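Local coordinates for phosphotriesterase family protein (Listeria monocytogenes serotype 4b str. H7858, PDB 3PNZ) that probably hydrolyses phosphorylated sugar lactones, using a two-zinc centre held within an amidohydrolase-type TIM barrel, at residues A[18-23]-A[286-291]; A[53-58]-A[85-90]; A[93-98]-A[132-137]; A[168-173]-A[199-204]. All coordinates share one frame; numbering follows the deposited sequence.

The four contacts sample different layers of one (beta/alpha)8 barrel. Contacts 1 and 3 are wholly buried, whereas contacts 2 and 4 lie farther from the centre of the chain and are only partly buried. Contacts 1 and 2 both reach the parallel sheet that contains strands 19-23, 62-65 and 88-92, and they touch through Tyr20 and Phe55. Contacts 3 and 4 meet across the chain's centre from contact 1, where Phe95 packs on Thr169. Their chemistry follows their place: a phenol-to-carbonyl bond near a zinc ligand in contact 1, apolar packing beside a phosphate-binding loop in contact 3, packing edged by a water bridge in contact 2, and a guanidinium network in contact 4.

Contact 1 (A[18-23]-A[286-291]); sequences FTYSHE and PGLEYI. With ZN (zinc ion), chain I.
With CG anti to its carbonyl carbon (chi1 -76°) and a ring turned to the unusual chi2 of -9°, Tyr20 sends its hydroxyl from the first barrel strand to the start of helix 289-305. There Tyr20 OH donates to Leu288 O at 2.7 Å. The C=O...donor angle is 153° and the hydroxyl stands above the carbonyl plane rather than on a lone pair, while the carbonyl oxygen itself lies in the plane of the ring, at its edge. The same hydroxyl accepts from the backbone N of Ala292, so two backbone groups grip it and fix its position. Ile291 runs past the tyrosine in the opposite direction: its CB comes 3.7 Å from Tyr20 CZ, and its CD1 sits over one ring face. Glu23, bent at chi2, meets Leu288 tip to tip, with Glu23 OE1 3.7 Å from Leu288 CD2; the carboxylate is tied down by Ser270, Gly271 N and Thr273. Between Tyr20 and Glu23 the chain turns a corner at Ser21 and His22. His22, with CG anti to its backbone N, directs NE2 to a zinc ion at 2.1 Å. His22 and His24 form the His-X-His signature of amidohydrolases, and Asp272 and the carboxylated Lys154 also bind this metal. The contact joins strand 19-23 to helix 289-305, which comes after the eighth strand, 267-269, where the fold closes on itself. Strand 62-65 flanks it through Ile63, helix 45-57 covers Leu288 with Val52, and helix 310-325 places Phe318 against Ile291.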
loop_
_atom_site.group_PDB
_atom_site.type_symbol
_atom_site.label_atom_id
_atom_site.label_comp_id
_atom_site.label_asym_id
_atom_site.label_seq_id
_atom_site.Cartn_x
_atom_site.Cartn_y
_atom_site.Cartn_z
ATOM N N PHE A 18 1.624 6.559 -14.711
ATOM C CA PHE A 18 0.741 5.422 -14.474
ATOM C C PHE A 18 1.222 4.616 -13.271
ATOM O O PHE A 18 2.351 4.129 -13.253
ATOM C CB PHE A 18 0.667 4.533 -15.726
ATOM C CG PHE A 18 -0.415 3.503 -15.661
ATOM C CD1 PHE A 18 -1.659 3.754 -16.211
ATOM C CD2 PHE A 18 -0.191 2.289 -15.040
ATOM C CE1 PHE A 18 -2.671 2.808 -16.140
ATOM C CE2 PHE A 18 -1.194 1.338 -14.970
ATOM C CZ PHE A 18 -2.434 1.600 -15.518
ATOM N N THR A 19 0.363 4.478 -12.262
ATOM C CA THR A 19 0.794 3.981 -10.958
ATOM C C THR A 19 -0.096 2.861 -10.424
ATOM O O THR A 19 -1.324 2.968 -10.474
ATOM C CB THR A 19 0.763 5.115 -9.892
ATOM O OG1 THR A 19 1.662 6.170 -10.268
ATOM C CG2 THR A 19 1.168 4.586 -8.513
ATOM N N TYR A 20 0.531 1.805 -9.914
ATOM C CA TYR A 20 -0.159 0.815 -9.076
ATOM C C TYR A 20 0.006 1.249 -7.631
ATOM O O TYR A 20 1.128 1.381 -7.152
ATOM C CB TYR A 20 0.468 -0.578 -9.230
ATOM C CG TYR A 20 0.144 -1.347 -10.499
ATOM C CD1 TYR A 20 -0.814 -0.906 -11.402
ATOM C CD2 TYR A 20 0.803 -2.535 -10.777
ATOM C CE1 TYR A 20 -1.098 -1.627 -12.565
ATOM C CE2 TYR A 20 0.526 -3.265 -11.928
ATOM C CZ TYR A 20 -0.423 -2.813 -12.815
ATOM O OH TYR A 20 -0.682 -3.551 -13.960
ATOM N N SER A 21 -1.104 1.430 -6.925
ATOM C CA SER A 21 -1.089 2.082 -5.614
ATOM C C SER A 21 -0.845 1.206 -4.375
ATOM O O SER A 21 -0.725 1.738 -3.278
ATOM C CB SER A 21 -2.376 2.887 -5.417
ATOM O OG SER A 21 -2.423 3.991 -6.303
ATOM N N HIS A 22 -0.776 -0.113 -4.533
ATOM C CA HIS A 22 -0.514 -1.003 -3.400
ATOM C C HIS A 22 -0.009 -2.354 -3.890
ATOM O O HIS A 22 -0.795 -3.189 -4.336
ATOM C CB HIS A 22 -1.773 -1.212 -2.543
ATOM C CG HIS A 22 -1.545 -2.065 -1.331
ATOM N ND1 HIS A 22 -1.683 -1.583 -0.047
ATOM C CD2 HIS A 22 -1.169 -3.361 -1.205
ATOM C CE1 HIS A 22 -1.415 -2.546 0.816
ATOM N NE2 HIS A 22 -1.099 -3.634 0.140
ATOM N N GLU A 23 1.303 -2.564 -3.821
ATOM C CA GLU A 23 1.886 -3.826 -4.264
ATOM C C GLU A 23 2.955 -4.330 -3.311
ATOM O O GLU A 23 3.338 -3.642 -2.369
ATOM C CB GLU A 23 2.504 -3.687 -5.662
ATOM C CG GLU A 23 1.528 -3.252 -6.751
ATOM C CD GLU A 23 0.464 -4.304 -7.047
ATOM O OE1 GLU A 23 0.684 -5.491 -6.716
ATOM O OE2 GLU A 23 -0.581 -3.941 -7.630
ATOM N N PRO A 286 -1.505 -14.084 -12.594
ATOM C CA PRO A 286 -1.870 -12.967 -13.473
ATOM C C PRO A 286 -0.733 -11.953 -13.609
ATOM O O PRO A 286 -0.587 -11.337 -14.669
ATOM C CB PRO A 286 -3.073 -12.346 -12.761
ATOM C CG PRO A 286 -3.650 -13.488 -11.954
ATOM C CD PRO A 286 -2.461 -14.261 -11.487
ATOM N N GLY A 287 0.058 -11.792 -12.553
ATOM C CA GLY A 287 1.256 -10.971 -12.612
ATOM C C GLY A 287 1.003 -9.475 -12.576
ATOM O O GLY A 287 -0.143 -9.021 -12.604
ATOM N N LEU A 288 2.085 -8.704 -12.524
ATOM C CA LEU A 288 1.975 -7.250 -12.580
ATOM C C LEU A 288 1.498 -6.757 -13.946
ATOM O O LEU A 288 1.141 -5.595 -14.101
ATOM C CB LEU A 288 3.301 -6.582 -12.178
ATOM C CG LEU A 288 3.780 -6.843 -10.742
ATOM C CD1 LEU A 288 5.129 -6.167 -10.454
ATOM C CD2 LEU A 288 2.739 -6.408 -9.704
ATOM N N GLU A 289 1.469 -7.636 -14.942
ATOM C CA GLU A 289 0.947 -7.246 -16.245
ATOM C C GLU A 289 -0.571 -7.147 -16.219
ATOM O O GLU A 289 -1.163 -6.415 -17.003
ATOM C CB GLU A 289 1.351 -8.254 -17.325
ATOM C CG GLU A 289 0.672 -9.612 -17.173
ATOM C CD GLU A 289 0.913 -10.540 -18.356
ATOM O OE1 GLU A 289 0.197 -11.562 -18.453
ATOM O OE2 GLU A 289 1.812 -10.253 -19.178
ATOM N N TYR A 290 -1.202 -7.898 -15.321
ATOM C CA TYR A 290 -2.645 -8.109 -15.417
ATOM C C TYR A 290 -3.479 -6.838 -15.488
ATOM O O TYR A 290 -4.302 -6.685 -16.387
ATOM C CB TYR A 290 -3.171 -8.998 -14.290
ATOM C CG TYR A 290 -4.653 -9.255 -14.448
ATOM C CD1 TYR A 290 -5.118 -10.207 -15.345
ATOM C CD2 TYR A 290 -5.586 -8.517 -13.733
ATOM C CE1 TYR A 290 -6.480 -10.437 -15.505
ATOM C CE2 TYR A 290 -6.951 -8.737 -13.891
ATOM C CZ TYR A 290 -7.388 -9.696 -14.776
ATOM O OH TYR A 290 -8.739 -9.910 -14.941
ATOM N N ILE A 291 -3.290 -5.930 -14.533
ATOM C CA ILE A 291 -4.174 -4.770 -14.457
ATOM C C ILE A 291 -4.064 -3.879 -15.693
ATOM O O ILE A 291 -5.070 -3.551 -16.315
ATOM C CB ILE A 291 -3.965 -3.968 -13.155
ATOM C CG1 ILE A 291 -4.396 -4.826 -11.957
ATOM C CG2 ILE A 291 -4.760 -2.668 -13.183
ATOM C CD1 ILE A 291 -4.061 -4.203 -10.609
HETATM ZN ZN ZN I . -0.313 -5.471 0.867
#

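Contact 2 (A[53-58]-A[85-90]); sequences QDFADL and TGIQIV
Apolar packing centres on Ile87, whose CG1 is anti to the carbonyl carbon and whose chi2 of -60° folds CD1 toward helix 45-57. That methyl presses on Ala56, where Ile87 CD1 and Ala56 CB are 3.5 Å apart, tighter than usual van der Waals contact. The isoleucine and Phe55 side chains cross obliquely, with Phe55 CD2 to Ile87 CD1 at 3.8 Å. The phenylalanine, CG anti to its backbone N, extends inward to Ile63 of strand 62-65 and to the ring of Tyr20, the two planes inclined by about 40°. The geometry is that of neighbouring beta-alpha units in a TIM barrel: helix 45-57, between the first and second strands, leans on the turn that links helix 75-85 to the third strand, 88-92. In that turn the polar bonds are local. Thr85 OG1, in the crowded position between backbone N and carbonyl carbon, accepts from Ile87 N at 3.1 Å, which makes an ST turn, and also bonds to Ile81 O. Gly86, at positive phi, carries the chain out of the helix. Gln53 bends at chi2, lays OE1 3.6 Å from Thr85 CG2 and uses NE2 twice. Gln53 NE2 donates in its amide plane to Asp57 OD1, met from above the carboxylate plane at 3.0 Å. It also donates to a water, which in turn donates to Thr85 O at 2.7 Å and so bridges the segments.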
loop_
_atom_site.group_PDB
_atom_site.type_symbol
_atom_site.label_atom_id
_atom_site.label_comp_id
_atom_site.label_asym_id
_atom_site.label_seq_id
_atom_site.Cartn_x
_atom_site.Cartn_y
_atom_site.Cartn_z
ATOM N N GLN A 53 9.245 -5.600 -15.022
ATOM C CA GLN A 53 9.573 -5.277 -16.409
ATOM C C GLN A 53 8.354 -5.384 -17.333
ATOM O O GLN A 53 8.200 -4.585 -18.253
ATOM C CB GLN A 53 10.723 -6.151 -16.920
ATOM C CG GLN A 53 11.267 -5.736 -18.285
ATOM C CD GLN A 53 11.908 -4.353 -18.261
ATOM O OE1 GLN A 53 12.865 -4.110 -17.523
ATOM N NE2 GLN A 53 11.375 -3.443 -19.057
ATOM N N ASP A 54 7.479 -6.364 -17.094
ATOM C CA ASP A 54 6.239 -6.450 -17.860
ATOM C C ASP A 54 5.419 -5.169 -17.695
ATOM O O ASP A 54 4.859 -4.644 -18.657
ATOM C CB ASP A 54 5.394 -7.643 -17.409
ATOM C CG ASP A 54 5.970 -8.975 -17.849
ATOM O OD1 ASP A 54 6.720 -9.009 -18.852
ATOM O OD2 ASP A 54 5.660 -9.995 -17.193
ATOM N N PHE A 55 5.331 -4.696 -16.456
ATOM C CA PHE A 55 4.618 -3.461 -16.127
ATOM C C PHE A 55 5.235 -2.306 -16.910
ATOM O O PHE A 55 4.537 -1.551 -17.581
ATOM C CB PHE A 55 4.719 -3.228 -14.617
ATOM C CG PHE A 55 4.065 -1.959 -14.122
ATOM C CD1 PHE A 55 2.688 -1.785 -14.191
ATOM C CD2 PHE A 55 4.833 -0.974 -13.508
ATOM C CE1 PHE A 55 2.090 -0.624 -13.698
ATOM C CE2 PHE A 55 4.249 0.185 -13.013
ATOM C CZ PHE A 55 2.871 0.360 -13.105
ATOM N N ALA A 56 6.551 -2.192 -16.835
ATOM C CA ALA A 56 7.268 -1.157 -17.575
ATOM C C ALA A 56 6.967 -1.237 -19.073
ATOM O O ALA A 56 6.689 -0.220 -19.716
ATOM C CB ALA A 56 8.762 -1.272 -17.319
ATOM N N ASP A 57 7.002 -2.451 -19.621
ATOM C CA ASP A 57 6.756 -2.652 -21.050
ATOM C C ASP A 57 5.352 -2.215 -21.469
ATOM O O ASP A 57 5.126 -1.860 -22.623
ATOM C CB ASP A 57 7.011 -4.114 -21.449
ATOM C CG ASP A 57 8.481 -4.502 -21.356
ATOM O OD1 ASP A 57 9.338 -3.594 -21.269
ATOM O OD2 ASP A 57 8.784 -5.717 -21.377
ATOM N N LEU A 58 4.412 -2.232 -20.525
ATOM C CA LEU A 58 3.035 -1.840 -20.806
ATOM C C LEU A 58 2.782 -0.347 -20.601
ATOM O O LEU A 58 1.665 0.129 -20.795
ATOM C CB LEU A 58 2.067 -2.652 -19.940
ATOM C CG LEU A 58 1.902 -4.116 -20.345
ATOM C CD1 LEU A 58 1.252 -4.914 -19.220
ATOM C CD2 LEU A 58 1.096 -4.238 -21.632
ATOM N N THR A 85 14.905 -1.577 -14.142
ATOM C CA THR A 85 13.706 -1.489 -14.968
ATOM C C THR A 85 13.294 -0.061 -15.293
ATOM O O THR A 85 12.558 0.174 -16.251
ATOM C CB THR A 85 12.499 -2.139 -14.269
ATOM O OG1 THR A 85 12.209 -1.414 -13.067
ATOM C CG2 THR A 85 12.787 -3.594 -13.936
ATOM N N GLY A 86 13.736 0.887 -14.475
ATOM C CA GLY A 86 13.331 2.271 -14.635
ATOM C C GLY A 86 12.021 2.609 -13.933
ATOM O O GLY A 86 11.570 3.757 -13.971
ATOM N N ILE A 87 11.401 1.618 -13.296
ATOM C CA ILE A 87 10.144 1.851 -12.581
ATOM C C ILE A 87 10.416 2.574 -11.272
ATOM O O ILE A 87 11.276 2.170 -10.493
ATOM C CB ILE A 87 9.394 0.525 -12.295
ATOM C CG1 ILE A 87 9.010 -0.157 -13.609
ATOM C CG2 ILE A 87 8.158 0.766 -11.414
ATOM C CD1 ILE A 87 8.116 0.682 -14.490
ATOM N N GLN A 88 9.681 3.654 -11.039
ATOM C CA GLN A 88 9.802 4.411 -9.797
ATOM C C GLN A 88 9.121 3.658 -8.666
ATOM O O GLN A 88 8.026 3.120 -8.847
ATOM C CB GLN A 88 9.190 5.799 -9.981
ATOM C CG GLN A 88 9.926 6.597 -11.059
ATOM C CD GLN A 88 9.214 7.862 -11.501
ATOM O OE1 GLN A 88 9.863 8.852 -11.856
ATOM N NE2 GLN A 88 7.890 7.837 -11.508
ATOM N N ILE A 89 9.775 3.595 -7.511
ATOM C CA ILE A 89 9.190 2.908 -6.355
ATOM C C ILE A 89 8.957 3.887 -5.211
ATOM O O ILE A 89 9.869 4.621 -4.805
ATOM C CB ILE A 89 10.102 1.762 -5.840
ATOM C CG1 ILE A 89 10.414 0.754 -6.949
ATOM C CG2 ILE A 89 9.472 1.053 -4.635
ATOM C CD1 ILE A 89 9.188 -0.014 -7.440
ATOM N N VAL A 90 7.736 3.907 -4.689
ATOM C CA VAL A 90 7.464 4.611 -3.444
ATOM C C VAL A 90 7.445 3.566 -2.334
ATOM O O VAL A 90 6.591 2.678 -2.334
ATOM C CB VAL A 90 6.103 5.330 -3.483
ATOM C CG1 VAL A 90 5.786 5.952 -2.134
ATOM C CG2 VAL A 90 6.092 6.393 -4.589
HETATM O O HOH W 1 12.415 -0.677 -18.790
#

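Contact 3 (A[93-98]-A[132-137]); sequences AGFNKS and TEFVVN. With PO4 (phosphate ion), chain K.
Residues 93-98 leave the C-terminal end of the third TIM-barrel strand, 88-92, the end at which barrel enzymes carry their active sites, and helix 128-140 packs against their first three residues. Val135 is the hub. Its CG1, anti to the backbone N, meets Ala93, with Val135 CG1 to Ala93 CB at 4.0 Å. Its CG2, anti to the carbonyl carbon, lies 4.1 Å from Gly94 CA, so the chain passes close to the helix at the glycine, where phi is positive. Phe95 has CG anti to the carbonyl carbon with chi1 drawn in to -44°, a setting that swings its ring back to the helix although the residue starts off obliquely. Phe95 CE2 reaches Val135 CG2 at 3.9 Å, and the neighbouring corner, Phe95 CZ, touches Phe134 CD2 more loosely. Phe134 is itself braced edge-to-face by Trp122, while Thr169 of helix 164-180 packs on Phe95. Beyond Phe95 the side chains turn to a phosphate ion, probably from the crystallisation liquor. Its place beside the zinc ion bound by His22 is consistent with a site for the phosphate of a phosphorylated substrate. Asn96, CG anti to its backbone N (chi1 -177°), donates from ND2 to PO4 O2 at 3.0 Å. Asp70 receives the backbone N-H groups of both Asn96 and Lys97, which helps to place them. Lys97 starts in the crowded position (chi1 51°) and is extended thereafter, which carries its amine to the ion. There Lys97 NZ donates to two oxygens, PO4 O4 and PO4 O2, each at 2.7 Å.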
loop_
_atom_site.group_PDB
_atom_site.type_symbol
_atom_site.label_atom_id
_atom_site.label_comp_id
_atom_site.label_asym_id
_atom_site.label_seq_id
_atom_site.Cartn_x
_atom_site.Cartn_y
_atom_site.Cartn_z
ATOM N N ALA A 93 6.934 3.218 5.085
ATOM C CA ALA A 93 7.407 3.147 6.456
ATOM C C ALA A 93 6.284 2.683 7.385
ATOM O O ALA A 93 5.108 2.826 7.063
ATOM C CB ALA A 93 7.908 4.516 6.906
ATOM N N GLY A 94 6.637 2.121 8.530
ATOM C CA GLY A 94 5.623 1.808 9.523
ATOM C C GLY A 94 5.265 0.336 9.619
ATOM O O GLY A 94 6.121 -0.523 9.459
ATOM N N PHE A 95 3.979 0.059 9.838
ATOM C CA PHE A 95 3.525 -1.269 10.251
ATOM C C PHE A 95 2.404 -1.789 9.343
ATOM O O PHE A 95 1.634 -1.002 8.803
ATOM C CB PHE A 95 3.028 -1.198 11.702
ATOM C CG PHE A 95 3.928 -0.409 12.615
ATOM C CD1 PHE A 95 4.942 -1.036 13.327
ATOM C CD2 PHE A 95 3.769 0.960 12.754
ATOM C CE1 PHE A 95 5.776 -0.316 14.161
ATOM C CE2 PHE A 95 4.601 1.693 13.588
ATOM C CZ PHE A 95 5.611 1.052 14.294
ATOM N N ASN A 96 2.303 -3.114 9.188
ATOM C CA ASN A 96 1.302 -3.718 8.290
ATOM C C ASN A 96 0.053 -4.245 9.003
ATOM O O ASN A 96 -1.063 -3.888 8.625
ATOM C CB ASN A 96 1.944 -4.811 7.421
ATOM C CG ASN A 96 0.973 -5.433 6.400
ATOM O OD1 ASN A 96 1.392 -6.214 5.544
ATOM N ND2 ASN A 96 -0.308 -5.094 6.488
ATOM N N LYS A 97 0.232 -5.089 10.023
ATOM C CA LYS A 97 -0.891 -5.709 10.744
ATOM C C LYS A 97 -0.394 -6.559 11.927
ATOM O O LYS A 97 0.615 -7.248 11.808
ATOM C CB LYS A 97 -1.752 -6.562 9.796
ATOM C CG LYS A 97 -0.973 -7.574 8.959
ATOM C CD LYS A 97 -1.821 -8.060 7.796
ATOM C CE LYS A 97 -1.052 -8.980 6.873
ATOM N NZ LYS A 97 -1.822 -9.247 5.612
ATOM N N SER A 98 -1.115 -6.525 13.045
ATOM C CA SER A 98 -0.590 -7.038 14.315
ATOM C C SER A 98 -0.352 -8.544 14.398
ATOM O O SER A 98 0.479 -8.981 15.194
ATOM C CB SER A 98 -1.450 -6.595 15.500
ATOM O OG SER A 98 -2.710 -7.249 15.489
ATOM N N THR A 132 7.246 6.665 16.884
ATOM C CA THR A 132 7.184 7.765 15.931
ATOM C C THR A 132 8.576 8.043 15.354
ATOM O O THR A 132 8.736 8.160 14.147
ATOM C CB THR A 132 6.611 9.031 16.574
ATOM O OG1 THR A 132 5.244 8.797 16.950
ATOM C CG2 THR A 132 6.681 10.216 15.600
ATOM N N GLU A 133 9.584 8.117 16.219
ATOM C CA GLU A 133 10.953 8.370 15.763
ATOM C C GLU A 133 11.394 7.355 14.715
ATOM O O GLU A 133 12.025 7.709 13.717
ATOM C CB GLU A 133 11.935 8.350 16.933
ATOM C CG GLU A 133 11.714 9.430 17.966
ATOM C CD GLU A 133 12.887 9.553 18.929
ATOM O OE1 GLU A 133 13.964 8.981 18.631
ATOM O OE2 GLU A 133 12.729 10.222 19.976
ATOM N N PHE A 134 11.076 6.086 14.961
ATOM C CA PHE A 134 11.407 5.015 14.030
ATOM C C PHE A 134 10.798 5.257 12.645
ATOM O O PHE A 134 11.481 5.144 11.621
ATOM C CB PHE A 134 10.942 3.658 14.581
ATOM C CG PHE A 134 10.847 2.594 13.531
ATOM C CD1 PHE A 134 11.981 1.929 13.098
ATOM C CD2 PHE A 134 9.625 2.280 12.954
ATOM C CE1 PHE A 134 11.900 0.966 12.111
ATOM C CE2 PHE A 134 9.536 1.314 11.970
ATOM C CZ PHE A 134 10.673 0.657 11.547
ATOM N N VAL A 135 9.514 5.599 12.617
ATOM C CA VAL A 135 8.816 5.842 11.361
ATOM C C VAL A 135 9.371 7.090 10.671
ATOM O O VAL A 135 9.596 7.093 9.465
ATOM C CB VAL A 135 7.289 5.986 11.576
ATOM C CG1 VAL A 135 6.581 6.295 10.260
ATOM C CG2 VAL A 135 6.716 4.713 12.211
ATOM N N VAL A 136 9.588 8.149 11.442
ATOM C CA VAL A 136 10.154 9.375 10.886
ATOM C C VAL A 136 11.516 9.107 10.238
ATOM O O VAL A 136 11.809 9.599 9.147
ATOM C CB VAL A 136 10.297 10.468 11.958
ATOM C CG1 VAL A 136 11.070 11.664 11.398
ATOM C CG2 VAL A 136 8.928 10.907 12.449
ATOM N N ASN A 137 12.336 8.306 10.908
ATOM C CA ASN A 137 13.671 7.998 10.399
ATOM C C ASN A 137 13.623 7.208 9.093
ATOM O O ASN A 137 14.478 7.384 8.226
ATOM C CB ASN A 137 14.500 7.268 11.461
ATOM C CG ASN A 137 14.912 8.186 12.614
ATOM O OD1 ASN A 137 14.916 9.412 12.478
ATOM N ND2 ASN A 137 15.256 7.592 13.752
HETATM P P PO4 K . -1.029 -7.455 3.124
HETATM O O1 PO4 K . 0.482 -7.501 3.148
HETATM O O2 PO4 K . -1.508 -6.818 4.402
HETATM O O3 PO4 K . -1.537 -6.637 1.972
HETATM O O4 PO4 K . -1.586 -8.847 2.953
#

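Contact 4 (A[168-173]-A[199-204]); sequences KTIRAV and EILKQE
Helix 168-173 and helix 199-203 run in broadly similar directions, their axes 9.8 Å apart at closest approach and crossing at -45°. The second ends at Gln203; Glu204, first to leave helical angles, brings its CA nearest that of Arg171. Inside, Ile170 crosses Ile200 at about a right angle: the CG2 methyls of Ile170 and Ile200 meet at 3.6 Å, and Ile170 CG2 also touches Leu201 CD2. Arg171, extended from CG to NE, reaches along the outer side of this packing. Ile200 CG2 lies over the centre of one guanidinium face, while the polar partners sit in its plane. Arg171 grips Gln203 OE1 end-on with both terminal nitrogens, NH2 at 2.8 Å and NH1 at 3.1 Å, the amide plane only 14° from that of the guanidinium. Arg171 NH1 also forms a salt bridge at 2.9 Å, nearly straight at 163°, through the anti lone pair of Glu204 OE2. These bonds hold the planar group against rotation. Second partners come from helix 164-180 itself: Glu167 pairs with Arg171 and Arg175 with Glu204. Helices 164-180 and 194-203 follow consecutive strands, 150-152 and 184-186, and helix 128-140 flanks the former at Lys168 and Ala172.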
loop_
_atom_site.group_PDB
_atom_site.type_symbol
_atom_site.label_atom_id
_atom_site.label_comp_id
_atom_site.label_asym_id
_atom_site.label_seq_id
_atom_site.Cartn_x
_atom_site.Cartn_y
_atom_site.Cartn_z
ATOM N N LYS A 168 -2.002 2.220 19.387
ATOM C CA LYS A 168 -0.705 2.833 19.666
ATOM C C LYS A 168 0.061 3.108 18.370
ATOM O O LYS A 168 0.605 4.209 18.188
ATOM C CB LYS A 168 0.112 1.922 20.585
ATOM C CG LYS A 168 1.474 2.475 21.014
ATOM C CD LYS A 168 2.243 1.390 21.789
ATOM C CE LYS A 168 3.288 1.975 22.728
ATOM N NZ LYS A 168 3.920 0.903 23.549
ATOM N N THR A 169 0.113 2.126 17.472
ATOM C CA THR A 169 0.808 2.341 16.199
ATOM C C THR A 169 0.106 3.376 15.315
ATOM O O THR A 169 0.769 4.115 14.587
ATOM C CB THR A 169 1.079 1.042 15.401
ATOM O OG1 THR A 169 -0.160 0.456 14.982
ATOM C CG2 THR A 169 1.870 0.039 16.238
ATOM N N ILE A 170 -1.220 3.439 15.368
ATOM C CA ILE A 170 -1.920 4.464 14.597
ATOM C C ILE A 170 -1.483 5.849 15.058
ATOM O O ILE A 170 -1.186 6.719 14.242
ATOM C CB ILE A 170 -3.462 4.374 14.719
ATOM C CG1 ILE A 170 -3.959 2.997 14.258
ATOM C CG2 ILE A 170 -4.118 5.502 13.910
ATOM C CD1 ILE A 170 -5.486 2.853 14.329
ATOM N N ARG A 171 -1.444 6.049 16.373
ATOM C CA ARG A 171 -1.053 7.347 16.914
ATOM C C ARG A 171 0.414 7.656 16.593
ATOM O O ARG A 171 0.744 8.787 16.260
ATOM C CB ARG A 171 -1.343 7.431 18.421
ATOM C CG ARG A 171 -2.817 7.254 18.747
ATOM C CD ARG A 171 -3.146 7.562 20.209
ATOM N NE ARG A 171 -4.495 7.107 20.548
ATOM C CZ ARG A 171 -5.600 7.805 20.318
ATOM N NH1 ARG A 171 -5.532 9.002 19.751
ATOM N NH2 ARG A 171 -6.783 7.308 20.661
ATOM N N ALA A 172 1.278 6.645 16.652
ATOM C CA ALA A 172 2.698 6.833 16.328
ATOM C C ALA A 172 2.854 7.286 14.876
ATOM O O ALA A 172 3.639 8.184 14.564
ATOM C CB ALA A 172 3.474 5.544 16.566
ATOM N N VAL A 173 2.090 6.661 13.988
ATOM C CA VAL A 173 2.145 6.986 12.565
ATOM C C VAL A 173 1.539 8.357 12.262
ATOM O O VAL A 173 2.085 9.116 11.456
ATOM C CB VAL A 173 1.462 5.887 11.730
ATOM C CG1 VAL A 173 1.257 6.343 10.298
ATOM C CG2 VAL A 173 2.301 4.620 11.786
ATOM N N GLU A 199 -11.708 7.839 13.230
ATOM C CA GLU A 199 -11.928 8.534 14.494
ATOM C C GLU A 199 -10.620 8.765 15.243
ATOM O O GLU A 199 -10.412 9.825 15.832
ATOM C CB GLU A 199 -12.922 7.780 15.379
ATOM C CG GLU A 199 -14.368 7.991 14.968
ATOM C CD GLU A 199 -14.726 9.467 14.853
ATOM O OE1 GLU A 199 -14.377 10.241 15.774
ATOM O OE2 GLU A 199 -15.355 9.851 13.841
ATOM N N ILE A 200 -9.739 7.771 15.231
ATOM C CA ILE A 200 -8.450 7.922 15.899
ATOM C C ILE A 200 -7.619 8.998 15.209
ATOM O O ILE A 200 -6.981 9.827 15.864
ATOM C CB ILE A 200 -7.689 6.597 15.985
ATOM C CG1 ILE A 200 -8.440 5.642 16.919
ATOM C CG2 ILE A 200 -6.257 6.833 16.488
ATOM C CD1 ILE A 200 -7.935 4.222 16.880
ATOM N N LEU A 201 -7.640 8.991 13.884
ATOM C CA LEU A 201 -6.902 10.001 13.127
ATOM C C LEU A 201 -7.455 11.396 13.392
ATOM O O LEU A 201 -6.697 12.362 13.457
ATOM C CB LEU A 201 -6.930 9.681 11.635
ATOM C CG LEU A 201 -6.157 8.411 11.273
ATOM C CD1 LEU A 201 -6.347 8.068 9.805
ATOM C CD2 LEU A 201 -4.678 8.567 11.607
ATOM N N LYS A 202 -8.769 11.508 13.561
ATOM C CA LYS A 202 -9.361 12.804 13.879
ATOM C C LYS A 202 -8.903 13.298 15.247
ATOM O O LYS A 202 -8.641 14.486 15.422
ATOM C CB LYS A 202 -10.886 12.744 13.799
ATOM C CG LYS A 202 -11.391 12.754 12.372
ATOM C CD LYS A 202 -12.844 12.329 12.266
ATOM C CE LYS A 202 -13.760 13.187 13.098
ATOM N NZ LYS A 202 -15.150 12.638 13.046
ATOM N N GLN A 203 -8.794 12.388 16.214
ATOM C CA GLN A 203 -8.253 12.753 17.524
ATOM C C GLN A 203 -6.821 13.255 17.402
ATOM O O GLN A 203 -6.381 14.098 18.187
ATOM C CB GLN A 203 -8.286 11.560 18.476
ATOM C CG GLN A 203 -9.684 11.057 18.803
ATOM C CD GLN A 203 -9.642 9.729 19.523
ATOM O OE1 GLN A 203 -8.580 9.280 19.953
ATOM N NE2 GLN A 203 -10.797 9.083 19.649
ATOM N N GLU A 204 -6.091 12.718 16.428
ATOM C CA GLU A 204 -4.701 13.097 16.206
ATOM C C GLU A 204 -4.561 14.268 15.231
ATOM O O GLU A 204 -3.456 14.575 14.774
ATOM C CB GLU A 204 -3.877 11.891 15.717
ATOM C CG GLU A 204 -3.774 10.743 16.748
ATOM C CD GLU A 204 -2.897 11.098 17.954
ATOM O OE1 GLU A 204 -1.922 11.864 17.776
ATOM O OE2 GLU A 204 -3.179 10.612 19.082
#